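Local coordinates for Sts-2 protein (Mus musculus, PDB 3D4I) that has acid-dependent phosphatase activity in its histidine phosphatase domain, the part in this crystal, and probably interferes with CBL-mediated down-regulation of activated receptor tyrosine kinases, at residues Glu19-Val24 against Asp64-Ser69. Numbering follows the deposited sequence.
Sequences ERVDQV and DPPLSS
E19-R20-V21 and P66-L67-S68 form a single antiparallel beta bridge in the histidine phosphatase fold, where the loop that follows strand 11-16 meets the proline-rich lead-in to helix 69-85. R20 and L67 are the bridged pair, flanked by two backbone bonds: V21 N to P66 O at 3.1 Å, almost straight, and S68 N to E19 O at 3.0 Å. At the helix start, S68 is the N-cap, its hydroxyl accepting from G71 N while donating to E19 OE1 over 2.6 Å on the anti lone pair. E19 OE1 also accepts from N46 ND2 of the same chain, and OE2 from G261 N of the second subunit. In one of its two conformers, V21 sets CG1 against S68 CA and CG2 against P66 CD at 3.6 Å. Beyond the bridge, R20 grips D22 side-on, NE to OD1 and NH2 to OD2, each oxygen using its syn lone pair. An alanine at D22 would probably leave the R20 guanidinium without its carboxylate mate, free to turn near R99, and strip P65 CG of the carboxylate packed on it. The P65 ring lies against this ion pair, its CG 3.2 Å from D22 OD1 and 3.5 Å from R20 NH2.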
ATOM      1  N   GLU A  19      -8.540  -2.391   2.068  1.00 15.14           N
ATOM      2  CA  GLU A  19      -9.122  -1.094   2.408  1.00 15.17           C
ATOM      3  C   GLU A  19     -10.161  -0.692   1.343  1.00 16.15           C
ATOM      4  O   GLU A  19      -9.899  -0.773   0.143  1.00 14.36           O
ATOM      5  CB  GLU A  19      -8.015  -0.043   2.496  1.00 14.94           C
ATOM      6  CG  GLU A  19      -8.535   1.335   2.931  1.00 15.28           C
ATOM      7  CD  GLU A  19      -7.436   2.377   2.850  1.00 16.89           C
ATOM      8  OE1 GLU A  19      -7.141   2.800   1.725  1.00 14.70           O
ATOM      9  OE2 GLU A  19      -6.929   2.812   3.906  1.00 13.70           O
ATOM     10  N   ARG A  20     -11.341  -0.286   1.803  1.00 16.56           N
ATOM     11  CA  ARG A  20     -12.395   0.192   0.914  1.00 17.25           C
ATOM     12  C   ARG A  20     -12.373   1.727   0.793  1.00 16.99           C
ATOM     13  O   ARG A  20     -12.034   2.440   1.752  1.00 16.20           O
ATOM     14  CB  ARG A  20     -13.769  -0.354   1.359  1.00 18.48           C
ATOM     15  CG  ARG A  20     -14.086  -0.188   2.808  1.00 21.39           C
ATOM     16  CD  ARG A  20     -15.296  -1.011   3.263  1.00 18.98           C
ATOM     17  NE  ARG A  20     -16.545  -0.434   2.797  1.00 23.46           N
ATOM     18  CZ  ARG A  20     -17.750  -0.841   3.195  1.00 26.15           C
ATOM     19  NH1 ARG A  20     -17.863  -1.831   4.102  1.00 24.22           N
ATOM     20  NH2 ARG A  20     -18.837  -0.241   2.708  1.00 25.31           N
ATOM     21  N   VAL A  21     -12.651   2.233  -0.412  1.00 15.87           N
ATOM     22  CA  VAL A  21     -12.493   3.678  -0.672  1.00 16.57           C
ATOM     23  C   VAL A  21     -13.301   4.499   0.303  1.00 17.54           C
ATOM     24  O   VAL A  21     -12.834   5.549   0.752  1.00 17.85           O
ATOM     25  CB  VAL A  21     -12.884   4.129  -2.121  1.00 16.54           C
ATOM     26  CG1 VAL A  21     -11.771   3.795  -3.085  0.60 16.45           C
ATOM     27  CG2 VAL A  21     -14.208   3.547  -2.547  0.60 12.95           C
ATOM     28  N   ASP A  22     -14.494   4.018   0.650  1.00 17.38           N
ATOM     29  CA  ASP A  22     -15.341   4.800   1.568  1.00 18.04           C
ATOM     30  C   ASP A  22     -14.867   4.815   3.025  1.00 18.75           C
ATOM     31  O   ASP A  22     -15.341   5.642   3.792  1.00 18.37           O
ATOM     32  CB  ASP A  22     -16.821   4.396   1.489  1.00 18.85           C
ATOM     33  CG  ASP A  22     -17.064   2.936   1.842  1.00 19.17           C
ATOM     34  OD1 ASP A  22     -16.190   2.087   1.586  1.00 18.95           O
ATOM     35  OD2 ASP A  22     -18.154   2.627   2.356  1.00 22.13           O
ATOM     36  N   GLN A  23     -13.935   3.935   3.404  1.00 19.07           N
ATOM     37  CA  GLN A  23     -13.382   3.964   4.778  1.00 19.97           C
ATOM     38  C   GLN A  23     -12.530   5.226   4.925  1.00 19.42           C
ATOM     39  O   GLN A  23     -12.457   5.841   6.011  1.00 19.88           O
ATOM     40  CB  GLN A  23     -12.429   2.777   5.075  1.00 20.98           C
ATOM     41  CG  GLN A  23     -12.152   2.628   6.567  0.50 21.26           C
ATOM     42  CD  GLN A  23     -11.062   1.633   6.899  0.50 21.97           C
ATOM     43  OE1 GLN A  23     -10.976   0.551   6.317  0.50 26.44           O
ATOM     44  NE2 GLN A  23     -10.234   1.987   7.875  0.50 26.85           N
ATOM     45  N   VAL A  24     -11.843   5.588   3.842  1.00 17.22           N
ATOM     46  CA  VAL A  24     -10.959   6.740   3.855  1.00 17.05           C
ATOM     47  C   VAL A  24     -11.721   8.042   3.543  1.00 16.45           C
ATOM     48  O   VAL A  24     -11.545   9.052   4.215  1.00 15.71           O
ATOM     49  CB  VAL A  24      -9.766   6.554   2.860  1.00 16.88           C
ATOM     50  CG1 VAL A  24      -8.886   7.831   2.782  1.00 17.31           C
ATOM     51  CG2 VAL A  24      -8.878   5.447   3.342  1.00 16.18           C
ATOM     52  N   ASP A  64     -21.713  -0.437  -2.723  1.00 25.46           N
ATOM     53  CA  ASP A  64     -20.858  -1.562  -3.092  1.00 24.49           C
ATOM     54  C   ASP A  64     -19.529  -0.982  -3.546  1.00 22.74           C
ATOM     55  O   ASP A  64     -19.162  -1.088  -4.702  1.00 23.00           O
ATOM     56  CB  ASP A  64     -21.524  -2.399  -4.195  1.00 23.95           C
ATOM     57  CG  ASP A  64     -20.757  -3.687  -4.519  1.00 25.26           C
ATOM     58  OD1 ASP A  64     -20.119  -4.296  -3.612  1.00 22.87           O
ATOM     59  OD2 ASP A  64     -20.798  -4.090  -5.692  1.00 22.26           O
ATOM     60  N   PRO A  65     -18.808  -0.338  -2.617  1.00 22.18           N
ATOM     61  CA  PRO A  65     -17.615   0.417  -3.004  1.00 21.33           C
ATOM     62  C   PRO A  65     -16.401  -0.462  -3.362  1.00 20.36           C
ATOM     63  O   PRO A  65     -16.279  -1.588  -2.848  1.00 21.45           O
ATOM     64  CB  PRO A  65     -17.355   1.296  -1.782  1.00 21.26           C
ATOM     65  CG  PRO A  65     -17.867   0.439  -0.622  1.00 24.02           C
ATOM     66  CD  PRO A  65     -19.090  -0.242  -1.170  1.00 21.43           C
ATOM     67  N   PRO A  66     -15.521   0.038  -4.249  1.00 18.54           N
ATOM     68  CA  PRO A  66     -14.325  -0.687  -4.628  1.00 17.48           C
ATOM     69  C   PRO A  66     -13.217  -0.586  -3.596  1.00 16.43           C
ATOM     70  O   PRO A  66     -13.293   0.212  -2.655  1.00 15.43           O
ATOM     71  CB  PRO A  66     -13.896   0.024  -5.909  1.00 18.02           C
ATOM     72  CG  PRO A  66     -14.297   1.445  -5.681  1.00 18.54           C
ATOM     73  CD  PRO A  66     -15.630   1.316  -4.992  1.00 18.87           C
ATOM     74  N   LEU A  67     -12.180  -1.389  -3.780  1.00 15.35           N
ATOM     75  CA  LEU A  67     -10.977  -1.237  -2.988  1.00 14.07           C
ATOM     76  C   LEU A  67     -10.345   0.099  -3.352  1.00 14.05           C
ATOM     77  O   LEU A  67     -10.403   0.513  -4.493  1.00 14.12           O
ATOM     78  CB  LEU A  67      -9.982  -2.336  -3.363  1.00 14.61           C
ATOM     79  CG  LEU A  67     -10.336  -3.751  -2.913  1.00 14.46           C
ATOM     80  CD1 LEU A  67      -9.243  -4.708  -3.385  1.00 13.93           C
ATOM     81  CD2 LEU A  67     -10.490  -3.777  -1.435  1.00 13.98           C
ATOM     82  N   SER A  68      -9.734   0.755  -2.388  1.00 12.91           N
ATOM     83  CA  SER A  68      -8.849   1.899  -2.666  1.00 12.86           C
ATOM     84  C   SER A  68      -7.569   1.400  -3.290  1.00 13.11           C
ATOM     85  O   SER A  68      -7.312   0.182  -3.311  1.00 13.71           O
ATOM     86  CB  SER A  68      -8.521   2.612  -1.364  1.00 12.67           C
ATOM     87  OG  SER A  68      -7.771   1.732  -0.519  1.00 13.29           O
ATOM     88  N   SER A  69      -6.743   2.320  -3.791  1.00 12.53           N
ATOM     89  CA  SER A  69      -5.406   1.951  -4.271  1.00 12.75           C
ATOM     90  C   SER A  69      -4.596   1.219  -3.184  1.00 12.89           C
ATOM     91  O   SER A  69      -3.887   0.248  -3.462  1.00 12.17           O
ATOM     92  CB  SER A  69      -4.664   3.215  -4.711  1.00 12.53           C
ATOM     93  OG  SER A  69      -5.378   3.815  -5.798  1.00 16.38           O
TER